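Local atomic coordinates of TCP pilus virulence regulatory protein (Vibrio cholerae, PDB entry 4MLO), a protein that activates transcription as an AraC-family regulator, probably of virulence genes, and binds palmitoleic acid in a pocket lined by both its cupin-like domain and its C-terminal helices. Residues Ile124-Glu129 with Ile137-Glu142; Leu115-Glu120 with Phe152-Lys157; Lys95-Gly100 with Phe143-Phe148; Asn24-Asp29 with Ile217-Ile222. All coordinates share one frame; numbering follows the deposited sequence. Where two conformers were deposited one is given.

Interaction 1: Ile124-Glu129 with Ile137-Glu142; sequences IAVLSE and INYSDE
Tyr139 reaches from the loop that leads into helix 141-159 and brings the phenol end of its ring against Val126 and Glu129 of helix 121-131. The contact ties together two successive helices, 121-131 and 141-159, of the cupin-like domain across the connection between them.

The packing is apolar in kind. Val126 meets the phenol end with both branches: CG2 lies 3.6 Å from Tyr139 OH, and CG1 lies 3.9 Å from Tyr139 CE2. Glu129 contributes its aliphatic part, with CG 3.7 Å from Tyr139 CE2. Both approach the ring obliquely.

The polar end of Glu129 serves the connection itself. The bend at chi2 (53°) is followed by a carboxylate whose plane stands 75° from that of the Tyr139 ring. Its OE2 accepts the backbone N-H groups of Phe134 and Arg135. Arg135 also makes a cation-pi contact with Tyr139, and Phe143 stacks on the same ring. Ser140 caps the next helix through the backbone N of Phe143.

Within helix 121-131, Ile124 O is gripped from opposite faces of its plane, by Ser128 N at 3.0 Å and by Ser128 OG at 2.7 Å.

Interaction 2: Leu115-Glu120 with Phe152-Lys157; sequences LLWNCE and FSKVEK
Trp117, Val155 and Lys154 account for most of this contact, in which strand 114-118 lies under helix 141-159; the segment axes pass 9.1 Å apart at 113°.

Trp117 has the largest share. With CG anti to the backbone N (chi1 -176°), its indole extends from the strand toward the helix, and Lys154 runs across it at about a right angle. The aliphatic chain of the lysine covers one face of the six-membered ring: CG stands 4.1 Å from the ring centroid, 19° off the normal, as a CH-pi contact, and CD comes within 3.7 Å of Trp117 CZ2. The chain is extended beyond CG, which carries NZ past the indole to a salt bridge with Asp123 at the start of helix 121-131. Phe151 meets Trp117 edge-to-face, and Cys119 SG lies at the indole edge, in its plane.

Val155 divides its two methyl groups between strand residues. CG1 packs 3.6 Å from Leu115 CD1, whereas CG2 sits 3.9 Å from Trp117 CB and approaches the indole obliquely. Leu115 and Trp117 both direct their side chains at the helix, while Leu116 between them faces the other way and touches Tyr51 and Ile53 of the second sheet.

This is a helix packed on the outside of the cupin-like beta barrel, over the edge strand 114-118 of its five-stranded sheet.

Interaction 3: Lys95-Gly100 with Phe143-Phe148; sequences KSYILG and FLKVFF
The backbones come nearest at Tyr97 and Val146, whose CA atoms are 7.3 Å apart, where the short, weakly bonded turn at 95-98 lies beside helix 141-159. Tyr97 bridges the gap. Lys145 passes over one face of its ring at about a right angle, with CB 4.1 Å from the ring centroid and 17° off the normal, a CH-pi contact displaced toward the rim. A bend at chi3 (-71°) leads the chain along the same side of the ring to the hydroxyl, with Lys145 CE 3.5 Å from Tyr97 OH. Val146 adds an apolar touch, CG2 standing 3.8 Å from Tyr97 CE2 and meeting the ring obliquely. Tyr97 OH also has a weak hydrogen bond to Glu142 OE1, one turn before Val146.

The contact lies at the surface. Helix 141-159 packs on helix 121-131 through Phe143, Phe147 and Phe148, and on helix 88-93 and the 95-98 turn through Leu144, Lys145 and Val146.

Interaction 4: Asn24-Asp29 with Ile217-Ile222; sequences NLYIND and INSIRI
The Tyr26 ring carries Ile220 CG1 over the centre of one face, 3.8 Å from the centroid and only 7° off the normal, a well-centred CH-pi contact. At the edge of the ring, in its plane, lies Asn28 OD1 in the conformer given. Ser219 OG, likewise in one of two conformers, approaches obliquely and lies 3.4 Å from Tyr26 CB. The ring reaches the helix because CG is anti to the backbone N (chi1 171°), and its far end is held by a hydrogen bond from Tyr26 OH to Asn64 OD1.

Ser219 faces the strand where the two segments run closest, opposite Tyr26. Its CB packs 3.3 Å from Asn24 O, and its OG turns back along its own helix to hydrogen-bond Leu216 O. Asn24 and Leu25 both face Gln67, forming a G1 beta bulge at the end of strand 19-26. The arrangement is an interdomain contact: the cupin-like sheet meets helix 213-230, probably the long helix that links the two helix-turn-helix units of an AraC-type DNA-binding domain, and Leu25 on the strand lines the palmitoleic acid pocket.

No direct hydrogen bond crosses between the segments, but two waters do the joining. One accepts from Tyr26 N at 2.9 Å and donates to Ser219 O at 2.8 Å. The other donates to both Asn28 OD1, in the same conformer, and Ile220 O, the latter at 3.0 Å; Asn28 OD1 also accepts from Lys179 NZ.

Interactions 1, 2 and 3 all use helix 141-159 and lie in the cupin-like domain: its N-terminal approach meets helix 121-131, its first turns meet the 95-98 segment, and its later turns meet strand 114-118. Interactions 1 and 2 touch through Ile124 and Cys119, and interactions 1 and 3 through several residues, including Val126 on Phe147. Interaction 3 is a surface contact, interactions 1 and 2 are partly buried, and interaction 4 is buried, near the chain centre. Each has an aromatic ring against aliphatic groups, but only interaction 4 has waters bridging its segments. It alone joins the cupin-like domain to the C-terminal helices, about 25 Å from interaction 2, centre to centre.

Interaction 1: Ile124-Glu129 with Ile137-Glu142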
loop_
_atom_site.group_PDB
_atom_site.type_symbol
_atom_site.label_atom_id
_atom_site.label_comp_id
_atom_site.label_asym_id
_atom_site.label_seq_id
_atom_site.Cartn_x
_atom_site.Cartn_y
_atom_site.Cartn_z
ATOM N N ILE A 124 -16.635 9.724 4.790
ATOM C CA ILE A 124 -16.135 9.885 3.425
ATOM C C ILE A 124 -15.851 11.357 3.154
ATOM O O ILE A 124 -14.962 11.699 2.360
ATOM C CB ILE A 124 -17.125 9.260 2.413
ATOM C CG1 ILE A 124 -16.458 9.046 1.050
ATOM C CG2 ILE A 124 -18.376 10.107 2.246
ATOM C CD1 ILE A 124 -15.342 8.021 1.062
ATOM N N ALA A 125 -16.550 12.254 3.850
ATOM C CA ALA A 125 -16.277 13.676 3.691
ATOM C C ALA A 125 -14.883 14.031 4.190
ATOM O O ALA A 125 -14.164 14.796 3.536
ATOM C CB ALA A 125 -17.340 14.495 4.427
ATOM N N VAL A 126 -14.474 13.481 5.338
ATOM C CA VAL A 126 -13.159 13.813 5.880
ATOM C C VAL A 126 -12.060 13.273 4.969
ATOM O O VAL A 126 -11.091 13.976 4.658
ATOM C CB VAL A 126 -13.016 13.281 7.320
ATOM C CG1 VAL A 126 -11.575 13.408 7.805
ATOM C CG2 VAL A 126 -13.984 14.027 8.258
ATOM N N LEU A 127 -12.194 12.017 4.537
ATOM C CA LEU A 127 -11.195 11.409 3.670
ATOM C C LEU A 127 -11.070 12.174 2.356
ATOM O O LEU A 127 -9.964 12.490 1.923
ATOM C CB LEU A 127 -11.566 9.951 3.426
ATOM C CG LEU A 127 -11.429 9.032 4.642
ATOM C CD1 LEU A 127 -12.084 7.701 4.349
ATOM C CD2 LEU A 127 -9.954 8.840 5.036
ATOM N N SER A 128 -12.199 12.529 1.733
ATOM C CA SER A 128 -12.143 13.372 0.540
ATOM C C SER A 128 -11.362 14.651 0.807
ATOM O O SER A 128 -10.565 15.091 -0.026
ATOM C CB SER A 128 -13.558 13.706 0.068
ATOM O OG SER A 128 -14.324 12.525 -0.107
ATOM N N GLU A 129 -11.563 15.254 1.975
ATOM C CA GLU A 129 -10.908 16.520 2.273
ATOM C C GLU A 129 -9.397 16.348 2.424
ATOM O O GLU A 129 -8.628 17.228 2.024
ATOM C CB GLU A 129 -11.531 17.135 3.530
ATOM C CG GLU A 129 -10.916 18.470 3.945
ATOM C CD GLU A 129 -10.900 19.503 2.822
ATOM O OE1 GLU A 129 -11.790 19.462 1.942
ATOM O OE2 GLU A 129 -9.990 20.356 2.837
ATOM N N ILE A 137 -9.015 26.369 7.159
ATOM C CA ILE A 137 -8.345 25.952 8.389
ATOM C C ILE A 137 -8.195 24.434 8.326
ATOM O O ILE A 137 -9.193 23.701 8.324
ATOM C CB ILE A 137 -9.123 26.389 9.644
ATOM C CG1 ILE A 137 -9.258 27.914 9.667
ATOM C CG2 ILE A 137 -8.430 25.888 10.913
ATOM C CD1 ILE A 137 -9.982 28.470 10.908
ATOM N N ASN A 138 -6.953 23.961 8.254
ATOM C CA ASN A 138 -6.716 22.525 8.195
ATOM C C ASN A 138 -7.239 21.845 9.456
ATOM O O ASN A 138 -7.220 22.416 10.551
ATOM C CB ASN A 138 -5.223 22.237 8.037
ATOM C CG ASN A 138 -4.645 22.829 6.766
ATOM O OD1 ASN A 138 -5.239 22.731 5.689
ATOM N ND2 ASN A 138 -3.474 23.455 6.887
ATOM N N TYR A 139 -7.719 20.612 9.297
ATOM C CA TYR A 139 -7.978 19.789 10.467
ATOM C C TYR A 139 -6.758 19.825 11.377
ATOM O O TYR A 139 -5.616 19.796 10.911
ATOM C CB TYR A 139 -8.265 18.343 10.072
ATOM C CG TYR A 139 -9.538 18.097 9.307
ATOM C CD1 TYR A 139 -10.776 18.421 9.831
ATOM C CD2 TYR A 139 -9.489 17.461 8.072
ATOM C CE1 TYR A 139 -11.940 18.161 9.116
ATOM C CE2 TYR A 139 -10.630 17.200 7.363
ATOM C CZ TYR A 139 -11.850 17.541 7.883
ATOM O OH TYR A 139 -12.977 17.254 7.147
ATOM N N SER A 140 -7.008 19.918 12.673
ATOM C CA SER A 140 -5.929 19.897 13.637
ATOM C C SER A 140 -5.257 18.530 13.648
ATOM O O SER A 140 -5.818 17.528 13.195
ATOM C CB SER A 140 -6.459 20.200 15.031
ATOM O OG SER A 140 -7.277 19.139 15.478
ATOM N N ASP A 141 -4.036 18.501 14.193
ATOM C CA ASP A 141 -3.350 17.233 14.408
ATOM C C ASP A 141 -4.168 16.318 15.312
ATOM O O ASP A 141 -4.267 15.113 15.058
ATOM C CB ASP A 141 -1.968 17.485 15.006
ATOM C CG ASP A 141 -1.012 18.172 14.029
ATOM O OD1 ASP A 141 -0.100 18.884 14.499
ATOM O OD2 ASP A 141 -1.160 17.998 12.801
ATOM N N GLU A 142 -4.784 16.880 16.356
ATOM C CA GLU A 142 -5.619 16.094 17.256
ATOM C C GLU A 142 -6.809 15.494 16.517
ATOM O O GLU A 142 -7.115 14.305 16.669
ATOM C CB GLU A 142 -6.094 16.965 18.423
ATOM C CG GLU A 142 -6.852 16.207 19.515
ATOM C CD GLU A 142 -5.951 15.289 20.321
ATOM O OE1 GLU A 142 -6.454 14.303 20.913
ATOM O OE2 GLU A 142 -4.732 15.559 20.365
#

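Interaction 2: Leu115-Glu120 with Phe152-Lys157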
loop_
_atom_site.group_PDB
_atom_site.type_symbol
_atom_site.label_atom_id
_atom_site.label_comp_id
_atom_site.label_asym_id
_atom_site.label_seq_id
_atom_site.Cartn_x
_atom_site.Cartn_y
_atom_site.Cartn_z
ATOM N N LEU A 115 -8.653 -4.750 3.371
ATOM C CA LEU A 115 -9.845 -4.618 4.198
ATOM C C LEU A 115 -10.766 -3.581 3.566
ATOM O O LEU A 115 -10.313 -2.658 2.889
ATOM C CB LEU A 115 -9.478 -4.238 5.636
ATOM C CG LEU A 115 -8.405 -5.100 6.340
ATOM C CD1 LEU A 115 -8.129 -4.535 7.717
ATOM C CD2 LEU A 115 -8.836 -6.542 6.475
ATOM N N LEU A 116 -12.068 -3.821 3.686
ATOM C CA LEU A 116 -13.109 -2.929 3.189
ATOM C C LEU A 116 -13.845 -2.271 4.352
ATOM O O LEU A 116 -14.186 -2.932 5.344
ATOM C CB LEU A 116 -14.102 -3.716 2.317
ATOM C CG LEU A 116 -15.338 -2.999 1.757
ATOM C CD1 LEU A 116 -15.025 -2.376 0.413
ATOM C CD2 LEU A 116 -16.512 -3.957 1.642
ATOM N N TRP A 117 -14.119 -0.976 4.229
ATOM C CA TRP A 117 -15.041 -0.302 5.136
ATOM C C TRP A 117 -16.054 0.496 4.323
ATOM O O TRP A 117 -15.673 1.334 3.500
ATOM C CB TRP A 117 -14.311 0.602 6.127
ATOM C CG TRP A 117 -15.258 1.212 7.093
ATOM C CD1 TRP A 117 -15.794 2.464 7.031
ATOM C CD2 TRP A 117 -15.815 0.594 8.275
ATOM N NE1 TRP A 117 -16.631 2.670 8.094
ATOM C CE2 TRP A 117 -16.667 1.539 8.871
ATOM C CE3 TRP A 117 -15.661 -0.661 8.884
ATOM C CZ2 TRP A 117 -17.379 1.270 10.040
ATOM C CZ3 TRP A 117 -16.366 -0.929 10.054
ATOM C CH2 TRP A 117 -17.215 0.036 10.619
ATOM N N ASN A 118 -17.336 0.227 4.548
ATOM C CA ASN A 118 -18.410 0.987 3.912
ATOM C C ASN A 118 -18.713 2.220 4.756
ATOM O O ASN A 118 -19.206 2.104 5.888
ATOM C CB ASN A 118 -19.635 0.102 3.733
ATOM C CG ASN A 118 -19.432 -0.960 2.667
ATOM O OD1 ASN A 118 -19.100 -0.652 1.520
ATOM N ND2 ASN A 118 -19.636 -2.217 3.039
ATOM N N CYS A 119 -18.419 3.400 4.211
ATOM C CA CYS A 119 -18.424 4.638 4.987
ATOM C C CYS A 119 -19.811 5.232 5.174
ATOM O O CYS A 119 -20.677 5.131 4.302
ATOM C CB CYS A 119 -17.586 5.711 4.308
ATOM S SG CYS A 119 -15.866 5.547 4.594
ATOM N N GLU A 120 -19.981 5.921 6.303
ATOM C CA GLU A 120 -21.071 6.864 6.508
ATOM C C GLU A 120 -20.685 8.240 5.961
ATOM O O GLU A 120 -19.515 8.526 5.687
ATOM C CB GLU A 120 -21.432 6.970 7.995
ATOM C CG GLU A 120 -22.026 5.700 8.579
ATOM N N PHE A 152 -9.347 3.117 12.002
ATOM C CA PHE A 152 -8.637 1.846 11.992
ATOM C C PHE A 152 -9.177 0.916 13.065
ATOM O O PHE A 152 -9.299 -0.292 12.841
ATOM C CB PHE A 152 -7.139 2.073 12.202
ATOM C CG PHE A 152 -6.469 2.890 11.120
ATOM C CD1 PHE A 152 -6.955 2.904 9.826
ATOM C CD2 PHE A 152 -5.331 3.634 11.403
ATOM C CE1 PHE A 152 -6.340 3.650 8.842
ATOM C CE2 PHE A 152 -4.706 4.388 10.399
ATOM C CZ PHE A 152 -5.207 4.380 9.129
ATOM N N SER A 153 -9.499 1.455 14.246
ATOM C CA SER A 153 -10.069 0.622 15.299
ATOM C C SER A 153 -11.356 -0.088 14.856
ATOM O O SER A 153 -11.542 -1.278 15.144
ATOM C CB SER A 153 -10.326 1.452 16.555
ATOM O OG SER A 153 -9.086 1.756 17.162
ATOM N N LYS A 154 -12.291 0.630 14.232
ATOM C CA LYS A 154 -13.542 -0.038 13.869
ATOM C C LYS A 154 -13.344 -0.998 12.701
ATOM O O LYS A 154 -14.005 -2.043 12.657
ATOM C CB LYS A 154 -14.653 0.976 13.591
ATOM C CG LYS A 154 -14.415 1.995 12.501
ATOM C CD LYS A 154 -15.490 3.078 12.593
ATOM C CE LYS A 154 -15.372 4.090 11.468
ATOM N NZ LYS A 154 -16.356 5.212 11.605
ATOM N N VAL A 155 -12.416 -0.709 11.780
ATOM C CA VAL A 155 -12.057 -1.694 10.748
ATOM C C VAL A 155 -11.461 -2.948 11.380
ATOM O O VAL A 155 -11.789 -4.071 10.992
ATOM C CB VAL A 155 -11.099 -1.083 9.713
ATOM C CG1 VAL A 155 -10.663 -2.123 8.691
ATOM C CG2 VAL A 155 -11.765 0.082 9.039
ATOM N N GLU A 156 -10.548 -2.781 12.344
ATOM C CA GLU A 156 -9.961 -3.951 12.987
ATOM C C GLU A 156 -11.028 -4.772 13.706
ATOM O O GLU A 156 -11.004 -6.006 13.661
ATOM C CB GLU A 156 -8.855 -3.528 13.952
ATOM C CG GLU A 156 -7.599 -2.955 13.245
ATOM C CD GLU A 156 -6.461 -2.692 14.204
ATOM O OE1 GLU A 156 -6.734 -2.548 15.426
ATOM O OE2 GLU A 156 -5.287 -2.647 13.741
ATOM N N LYS A 157 -11.965 -4.104 14.386
ATOM C CA LYS A 157 -13.005 -4.825 15.110
ATOM C C LYS A 157 -13.915 -5.572 14.146
ATOM O O LYS A 157 -14.291 -6.713 14.414
ATOM C CB LYS A 157 -13.808 -3.860 15.981
ATOM C CG LYS A 157 -14.949 -4.509 16.806
ATOM C CD LYS A 157 -15.636 -3.452 17.645
ATOM C CE LYS A 157 -16.961 -3.942 18.251
ATOM N NZ LYS A 157 -16.790 -5.165 19.054
#

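Interaction 3: Lys95-Gly100 with Phe143-Phe148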
loop_
_atom_site.group_PDB
_atom_site.type_symbol
_atom_site.label_atom_id
_atom_site.label_comp_id
_atom_site.label_asym_id
_atom_site.label_seq_id
_atom_site.Cartn_x
_atom_site.Cartn_y
_atom_site.Cartn_z
ATOM N N LYS A 95 0.300 5.842 18.212
ATOM C CA LYS A 95 0.628 4.764 19.141
ATOM C C LYS A 95 -0.072 4.950 20.483
ATOM O O LYS A 95 -0.577 3.984 21.063
ATOM C CB LYS A 95 2.141 4.683 19.333
ATOM N N SER A 96 -0.121 6.183 20.986
ATOM C CA SER A 96 -0.782 6.452 22.258
ATOM C C SER A 96 -2.297 6.345 22.165
ATOM O O SER A 96 -2.960 6.192 23.195
ATOM C CB SER A 96 -0.408 7.849 22.752
ATOM O OG SER A 96 -0.717 8.826 21.771
ATOM N N TYR A 97 -2.864 6.436 20.966
ATOM C CA TYR A 97 -4.312 6.422 20.833
ATOM C C TYR A 97 -4.883 5.014 20.791
ATOM O O TYR A 97 -6.090 4.845 21.009
ATOM C CB TYR A 97 -4.722 7.203 19.582
ATOM C CG TYR A 97 -4.519 8.689 19.772
ATOM C CD1 TYR A 97 -3.241 9.238 19.735
ATOM C CD2 TYR A 97 -5.599 9.539 20.031
ATOM C CE1 TYR A 97 -3.040 10.590 19.945
ATOM C CE2 TYR A 97 -5.405 10.896 20.227
ATOM C CZ TYR A 97 -4.125 11.412 20.178
ATOM O OH TYR A 97 -3.926 12.755 20.375
ATOM N N ILE A 98 -4.045 4.008 20.555
ATOM C CA ILE A 98 -4.487 2.618 20.525
ATOM C C ILE A 98 -3.741 1.738 21.512
ATOM O O ILE A 98 -4.126 0.571 21.680
ATOM C CB ILE A 98 -4.373 2.024 19.104
ATOM C CG1 ILE A 98 -2.938 2.142 18.566
ATOM C CG2 ILE A 98 -5.343 2.747 18.156
ATOM C CD1 ILE A 98 -1.976 1.052 19.008
ATOM N N LEU A 99 -2.682 2.239 22.154
ATOM C CA LEU A 99 -2.002 1.469 23.194
ATOM C C LEU A 99 -2.981 0.958 24.242
ATOM O O LEU A 99 -2.925 -0.208 24.642
ATOM C CB LEU A 99 -0.910 2.320 23.849
ATOM N N GLY A 100 -3.895 1.815 24.696
ATOM C CA GLY A 100 -4.885 1.384 25.669
ATOM C C GLY A 100 -5.707 0.198 25.209
ATOM O O GLY A 100 -6.305 -0.494 26.037
ATOM N N PHE A 143 -7.492 16.297 15.702
ATOM C CA PHE A 143 -8.619 15.761 14.950
ATOM C C PHE A 143 -8.184 14.578 14.096
ATOM O O PHE A 143 -8.881 13.557 14.030
ATOM C CB PHE A 143 -9.229 16.848 14.069
ATOM C CG PHE A 143 -10.361 16.370 13.206
ATOM C CD1 PHE A 143 -10.121 15.632 12.068
ATOM C CD2 PHE A 143 -11.669 16.687 13.528
ATOM C CE1 PHE A 143 -11.175 15.197 11.262
ATOM C CE2 PHE A 143 -12.717 16.257 12.748
ATOM C CZ PHE A 143 -12.468 15.504 11.603
ATOM N N LEU A 144 -7.048 14.707 13.416
ATOM C CA LEU A 144 -6.640 13.665 12.473
ATOM C C LEU A 144 -6.228 12.408 13.205
ATOM O O LEU A 144 -6.568 11.297 12.779
ATOM C CB LEU A 144 -5.506 14.165 11.584
ATOM C CG LEU A 144 -5.906 15.304 10.649
ATOM C CD1 LEU A 144 -4.672 15.988 10.110
ATOM C CD2 LEU A 144 -6.768 14.777 9.512
ATOM N N LYS A 145 -5.513 12.556 14.327
ATOM C CA LYS A 145 -5.121 11.370 15.083
ATOM C C LYS A 145 -6.344 10.645 15.636
ATOM O O LYS A 145 -6.423 9.406 15.579
ATOM C CB LYS A 145 -4.155 11.755 16.206
ATOM C CG LYS A 145 -2.770 12.173 15.695
ATOM C CD LYS A 145 -1.782 12.496 16.819
ATOM C CE LYS A 145 -2.153 13.789 17.516
ATOM N NZ LYS A 145 -1.117 14.207 18.481
ATOM N N VAL A 146 -7.325 11.398 16.152
ATOM C CA VAL A 146 -8.530 10.774 16.691
ATOM C C VAL A 146 -9.334 10.131 15.573
ATOM O O VAL A 146 -9.839 9.007 15.720
ATOM C CB VAL A 146 -9.369 11.811 17.468
ATOM C CG1 VAL A 146 -10.714 11.225 17.883
ATOM C CG2 VAL A 146 -8.603 12.279 18.700
ATOM N N PHE A 147 -9.478 10.828 14.444
ATOM C CA PHE A 147 -10.250 10.281 13.325
ATOM C C PHE A 147 -9.655 8.964 12.828
ATOM O O PHE A 147 -10.361 7.947 12.715
ATOM C CB PHE A 147 -10.315 11.291 12.184
ATOM C CG PHE A 147 -11.069 10.787 10.989
ATOM C CD1 PHE A 147 -12.434 10.948 10.911
ATOM C CD2 PHE A 147 -10.425 10.113 9.973
ATOM C CE1 PHE A 147 -13.139 10.474 9.828
ATOM C CE2 PHE A 147 -11.128 9.637 8.896
ATOM C CZ PHE A 147 -12.493 9.822 8.833
ATOM N N PHE A 148 -8.346 8.951 12.556
ATOM C CA PHE A 148 -7.715 7.779 11.956
ATOM C C PHE A 148 -7.514 6.639 12.953
ATOM O O PHE A 148 -7.653 5.471 12.573
ATOM C CB PHE A 148 -6.403 8.176 11.299
ATOM C CG PHE A 148 -6.585 8.744 9.929
ATOM C CD1 PHE A 148 -6.723 7.898 8.838
ATOM C CD2 PHE A 148 -6.665 10.113 9.733
ATOM C CE1 PHE A 148 -6.896 8.419 7.546
ATOM C CE2 PHE A 148 -6.847 10.644 8.444
ATOM C CZ PHE A 148 -6.964 9.800 7.359
#

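Interaction 4: Asn24-Asp29 with Ile217-Ile222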
loop_
_atom_site.group_PDB
_atom_site.type_symbol
_atom_site.label_atom_id
_atom_site.label_comp_id
_atom_site.label_asym_id
_atom_site.label_seq_id
_atom_site.Cartn_x
_atom_site.Cartn_y
_atom_site.Cartn_z
ATOM N N ASN A 24 2.103 -8.987 -7.192
ATOM C CA ASN A 24 3.254 -8.855 -6.321
ATOM C C ASN A 24 3.603 -7.382 -6.111
ATOM O O ASN A 24 4.769 -6.991 -6.072
ATOM C CB ASN A 24 4.439 -9.656 -6.849
ATOM C CG ASN A 24 4.249 -11.171 -6.630
ATOM O OD1 ASN A 24 3.363 -11.592 -5.870
ATOM N ND2 ASN A 24 5.054 -11.967 -7.319
ATOM N N LEU A 25 2.562 -6.596 -5.841
ATOM C CA LEU A 25 2.701 -5.185 -5.470
ATOM C C LEU A 25 3.000 -5.097 -3.971
ATOM O O LEU A 25 2.129 -5.407 -3.149
ATOM C CB LEU A 25 1.427 -4.409 -5.800
ATOM C CG LEU A 25 1.438 -2.907 -5.500
ATOM C CD1 LEU A 25 2.417 -2.223 -6.464
ATOM C CD2 LEU A 25 0.022 -2.287 -5.520
ATOM N N TYR A 26 4.214 -4.633 -3.649
ATOM C CA TYR A 26 4.653 -4.392 -2.271
ATOM C C TYR A 26 4.108 -3.065 -1.769
ATOM O O TYR A 26 4.274 -2.015 -2.411
ATOM C CB TYR A 26 6.189 -4.412 -2.174
ATOM C CG TYR A 26 6.708 -3.957 -0.826
ATOM C CD1 TYR A 26 6.667 -4.792 0.277
ATOM C CD2 TYR A 26 7.209 -2.692 -0.671
ATOM C CE1 TYR A 26 7.126 -4.334 1.520
ATOM C CE2 TYR A 26 7.629 -2.241 0.517
ATOM C CZ TYR A 26 7.573 -3.045 1.611
ATOM O OH TYR A 26 8.033 -2.472 2.789
ATOM N N ILE A 27 3.467 -3.102 -0.612
ATOM C CA ILE A 27 2.809 -1.929 -0.051
ATOM C C ILE A 27 3.820 -1.322 0.916
ATOM O O ILE A 27 4.021 -1.824 2.021
ATOM C CB ILE A 27 1.490 -2.285 0.630
ATOM C CG1 ILE A 27 0.547 -2.970 -0.365
ATOM C CG2 ILE A 27 0.861 -1.053 1.178
ATOM C CD1 ILE A 27 0.239 -2.152 -1.621
ATOM N N ASN A 28 4.463 -0.219 0.501
ATOM C CA ASN A 28 5.582 0.372 1.236
ATOM C C ASN A 28 5.125 1.105 2.485
ATOM O O ASN A 28 5.886 1.232 3.453
ATOM C CB ASN A 28 6.337 1.346 0.336
ATOM C CG ASN A 28 7.595 1.849 0.982
ATOM O OD1 ASN A 28 8.514 1.084 1.165
ATOM N ND2 ASN A 28 7.634 3.129 1.355
ATOM N N ASP A 29 3.901 1.629 2.457
ATOM C CA ASP A 29 3.290 2.374 3.550
ATOM C C ASP A 29 1.794 2.088 3.535
ATOM O O ASP A 29 1.250 1.683 2.514
ATOM C CB ASP A 29 3.521 3.879 3.406
ATOM C CG ASP A 29 4.905 4.280 3.872
ATOM O OD1 ASP A 29 5.210 4.062 5.067
ATOM O OD2 ASP A 29 5.680 4.775 3.042
ATOM N N ILE A 217 12.623 -8.854 -3.304
ATOM C CA ILE A 217 13.505 -7.700 -3.492
ATOM C C ILE A 217 13.031 -6.866 -4.668
ATOM O O ILE A 217 12.942 -5.638 -4.580
ATOM C CB ILE A 217 14.963 -8.149 -3.690
ATOM C CG1 ILE A 217 15.422 -9.013 -2.499
ATOM C CG2 ILE A 217 15.876 -6.923 -3.945
ATOM C CD1 ILE A 217 15.410 -8.308 -1.149
ATOM N N ASN A 218 12.642 -7.523 -5.751
ATOM C CA ASN A 218 12.171 -6.780 -6.909
ATOM C C ASN A 218 10.899 -5.991 -6.597
ATOM O O ASN A 218 10.735 -4.854 -7.060
ATOM C CB ASN A 218 11.920 -7.748 -8.053
ATOM C CG ASN A 218 13.193 -8.167 -8.780
ATOM O OD1 ASN A 218 14.237 -7.571 -8.626
ATOM N ND2 ASN A 218 13.071 -9.192 -9.604
ATOM N N SER A 219 10.009 -6.558 -5.786
ATOM C CA SER A 219 8.768 -5.866 -5.443
ATOM C C SER A 219 9.044 -4.611 -4.626
ATOM O O SER A 219 8.445 -3.566 -4.870
ATOM C CB SER A 219 7.800 -6.816 -4.713
ATOM O OG SER A 219 8.094 -7.022 -3.332
ATOM N N ILE A 220 9.961 -4.683 -3.659
ATOM C CA ILE A 220 10.325 -3.503 -2.879
ATOM C C ILE A 220 10.970 -2.450 -3.771
ATOM O O ILE A 220 10.688 -1.242 -3.638
ATOM C CB ILE A 220 11.236 -3.914 -1.713
ATOM C CG1 ILE A 220 10.478 -4.865 -0.768
ATOM C CG2 ILE A 220 11.785 -2.659 -0.959
ATOM C CD1 ILE A 220 11.398 -5.501 0.236
ATOM N N ARG A 221 11.801 -2.886 -4.728
ATOM C CA ARG A 221 12.433 -1.961 -5.673
ATOM C C ARG A 221 11.415 -1.302 -6.600
ATOM O O ARG A 221 11.563 -0.129 -6.927
ATOM C CB ARG A 221 13.507 -2.673 -6.484
ATOM C CG ARG A 221 14.744 -3.054 -5.649
ATOM C CD ARG A 221 15.832 -3.727 -6.494
ATOM N NE ARG A 221 17.073 -3.828 -5.702
ATOM C CZ ARG A 221 18.018 -4.732 -5.845
ATOM N NH1 ARG A 221 17.945 -5.682 -6.755
ATOM N NH2 ARG A 221 19.072 -4.686 -5.010
ATOM N N ILE A 222 10.356 -2.009 -7.002
ATOM C CA ILE A 222 9.335 -1.346 -7.830
ATOM C C ILE A 222 8.631 -0.260 -7.037
ATOM O O ILE A 222 8.332 0.832 -7.550
ATOM C CB ILE A 222 8.329 -2.377 -8.384
ATOM C CG1 ILE A 222 8.951 -3.271 -9.473
ATOM C CG2 ILE A 222 7.039 -1.702 -8.960
ATOM C CD1 ILE A 222 9.504 -2.546 -10.698
HETATM O O HOH W 1 5.814 -3.421 -5.789
HETATM O O HOH W 2 9.893 0.475 -1.349
#